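Local structure of Bd3459 (Bdellovibrio bacteriovorus, 5CEC) at the interface of chains A and B. The protein acts as a predatory endopeptidase of the peptidase S13 family and is bound by the ankyrin-repeat immunity protein Bd3460. Numbering follows the deposited sequence. Chains: chain A, Bd3459; chain B, Bd3460.

The interface of chains A and B. Residues chain A 345-347, 400, 403-404; chain B 107, 137, 140-141.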
loop_
_atom_site.group_PDB
_atom_site.type_symbol
_atom_site.label_atom_id
_atom_site.label_comp_id
_atom_site.label_asym_id
_atom_site.label_seq_id
_atom_site.Cartn_x
_atom_site.Cartn_y
_atom_site.Cartn_z
ATOM N N SER A 345 0.226 1.749 -10.725
ATOM C CA SER A 345 1.064 2.007 -11.928
ATOM C C SER A 345 2.093 0.899 -12.172
ATOM O O SER A 345 3.261 1.117 -12.526
ATOM C CB SER A 345 1.748 3.362 -11.811
ATOM O OG SER A 345 0.792 4.397 -11.828
ATOM N N TYR A 346 1.634 -0.320 -12.063
ATOM C CA TYR A 346 2.442 -1.474 -12.471
ATOM C C TYR A 346 2.044 -1.823 -13.891
ATOM O O TYR A 346 1.110 -2.644 -14.095
ATOM C CB TYR A 346 2.247 -2.650 -11.520
ATOM C CG TYR A 346 3.218 -2.641 -10.384
ATOM C CD1 TYR A 346 3.450 -1.487 -9.639
ATOM C CD2 TYR A 346 3.936 -3.756 -10.048
ATOM C CE1 TYR A 346 4.336 -1.495 -8.584
ATOM C CE2 TYR A 346 4.839 -3.739 -9.020
ATOM C CZ TYR A 346 5.018 -2.628 -8.276
ATOM O OH TYR A 346 5.942 -2.634 -7.265
ATOM N N GLY A 347 2.745 -1.233 -14.863
ATOM C CA GLY A 347 2.324 -1.281 -16.277
ATOM C C GLY A 347 2.863 -2.474 -17.035
ATOM O O GLY A 347 3.329 -3.436 -16.451
ATOM N N GLN A 400 11.945 -1.481 -10.498
ATOM C CA GLN A 400 11.845 -1.777 -11.917
ATOM C C GLN A 400 12.496 -3.118 -12.250
ATOM O O GLN A 400 11.998 -3.843 -13.123
ATOM C CB GLN A 400 12.365 -0.659 -12.801
ATOM C CG GLN A 400 11.984 -0.834 -14.291
ATOM C CD GLN A 400 10.499 -0.790 -14.523
ATOM O OE1 GLN A 400 9.826 0.163 -14.163
ATOM N NE2 GLN A 400 9.970 -1.811 -15.198
ATOM N N LYS A 403 9.797 -5.609 -11.491
ATOM C CA LYS A 403 8.762 -5.581 -12.516
ATOM C C LYS A 403 9.207 -6.300 -13.772
ATOM O O LYS A 403 8.442 -7.066 -14.369
ATOM C CB LYS A 403 8.424 -4.126 -12.861
ATOM C CG LYS A 403 7.729 -3.392 -11.751
ATOM C CD LYS A 403 7.431 -1.943 -12.121
ATOM C CE LYS A 403 6.718 -1.199 -11.005
ATOM N NZ LYS A 403 6.461 0.209 -11.359
ATOM N N ASN A 404 10.453 -6.092 -14.158
ATOM C CA ASN A 404 10.990 -6.767 -15.349
ATOM C C ASN A 404 11.083 -8.258 -15.154
ATOM O O ASN A 404 10.802 -9.000 -16.096
ATOM C CB ASN A 404 12.322 -6.147 -15.782
ATOM C CG ASN A 404 12.173 -4.690 -16.291
ATOM O OD1 ASN A 404 11.074 -4.203 -16.528
ATOM N ND2 ASN A 404 13.263 -4.034 -16.488
ATOM N N ASP B 107 6.716 5.257 -8.131
ATOM C CA ASP B 107 5.321 5.178 -8.560
ATOM C C ASP B 107 4.417 6.185 -7.865
ATOM O O ASP B 107 3.205 5.993 -7.794
ATOM C CB ASP B 107 4.760 3.752 -8.418
ATOM C CG ASP B 107 5.390 2.748 -9.357
ATOM O OD1 ASP B 107 6.449 2.968 -9.939
ATOM O OD2 ASP B 107 4.827 1.672 -9.554
ATOM N N ARG B 137 11.033 5.445 -17.909
ATOM C CA ARG B 137 10.498 4.853 -16.714
ATOM C C ARG B 137 8.985 5.081 -16.630
ATOM O O ARG B 137 8.205 4.166 -16.311
ATOM C CB ARG B 137 11.242 5.365 -15.470
ATOM C CG ARG B 137 10.825 4.685 -14.174
ATOM C CD ARG B 137 10.991 3.172 -14.159
ATOM N NE ARG B 137 12.324 2.784 -14.636
ATOM C CZ ARG B 137 13.445 2.758 -13.904
ATOM N NH1 ARG B 137 13.404 2.974 -12.606
ATOM N NH2 ARG B 137 14.602 2.510 -14.493
ATOM N N GLN B 140 6.900 2.893 -19.224
ATOM C CA GLN B 140 6.598 1.522 -18.863
ATOM C C GLN B 140 5.428 1.410 -17.908
ATOM O O GLN B 140 4.865 0.349 -17.795
ATOM C CB GLN B 140 7.797 0.828 -18.245
ATOM C CG GLN B 140 8.914 0.500 -19.216
ATOM C CD GLN B 140 9.927 -0.477 -18.622
ATOM O OE1 GLN B 140 11.010 -0.047 -18.202
ATOM N NE2 GLN B 140 9.613 -1.746 -18.565
ATOM N N ASN B 141 5.056 2.479 -17.213
ATOM C CA ASN B 141 4.222 2.388 -16.016
ATOM C C ASN B 141 3.026 3.321 -15.935
ATOM O O ASN B 141 2.039 2.938 -15.343
ATOM C CB ASN B 141 5.104 2.596 -14.781
ATOM C CG ASN B 141 6.069 1.458 -14.590
ATOM O OD1 ASN B 141 5.662 0.317 -14.342
ATOM N ND2 ASN B 141 7.351 1.728 -14.794
HETATM O O HOH W 1 2.236 1.618 -8.641
HETATM O O HOH W 2 13.226 -1.704 -18.257
HETATM O O HOH W 3 7.043 -2.012 -15.821
#
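The guanidinium of B:Arg137 carries A:Gln400 CB over the centre of one face, 3.7 Å above its plane, as the two side chains slide past each other in opposite directions. B:Arg137 belongs to helix 134-141 of the ankyrin-repeat immunity protein Bd3460; A:Gln400 lies on helix 394-411 of the S13-family endopeptidase. The ring of A:Tyr346 has A:Lys403 CE of its own chain over the centre of one face, and water 1 in plane at its edge. B:Asp107 crosses this ring at about a right angle, its OD2 3.3 Å from A:Tyr346 CE1. With CG beside the backbone N (chi1 -69°) and the chain extended beyond it, A:Lys403 passes across the ring to meet B:Asp107 tip to tip. A:Lys403 NZ makes a salt bridge with B:Asp107 OD2 at 2.8 Å, on the syn lone pair of that oxygen, with weak bonds to B:Asp107 OD1 and B:Asn141 OD1. Water 1 links the same OD2 to the backbone N of A:Ser345.

B:Asn141 ND2 donates to A:Gln400 OE1 at 3.0 Å, with the acceptor nearly in the plane of the B:Asn141 amide, and also to the carbonyl O of B:Arg137, which should fix the rotation of the amide. B:Asn141 OD1 receives a weak bond from A:Gly347 N and is joined through water 3 to A:Gln400 NE2. A bend at chi2 (63°) turns the A:Gln400 amide toward B:Asn141, while A:Gln400 NE2 donates to A:Asn404 OD1 from above the plane of the A:Asn404 carbonyl, off its lone pairs. B:Gln140 lies obliquely against the A:Gln400 amide, the two amide planes 38° apart, and water 2 connects B:Gln140 OE1 to A:Asn404 ND2.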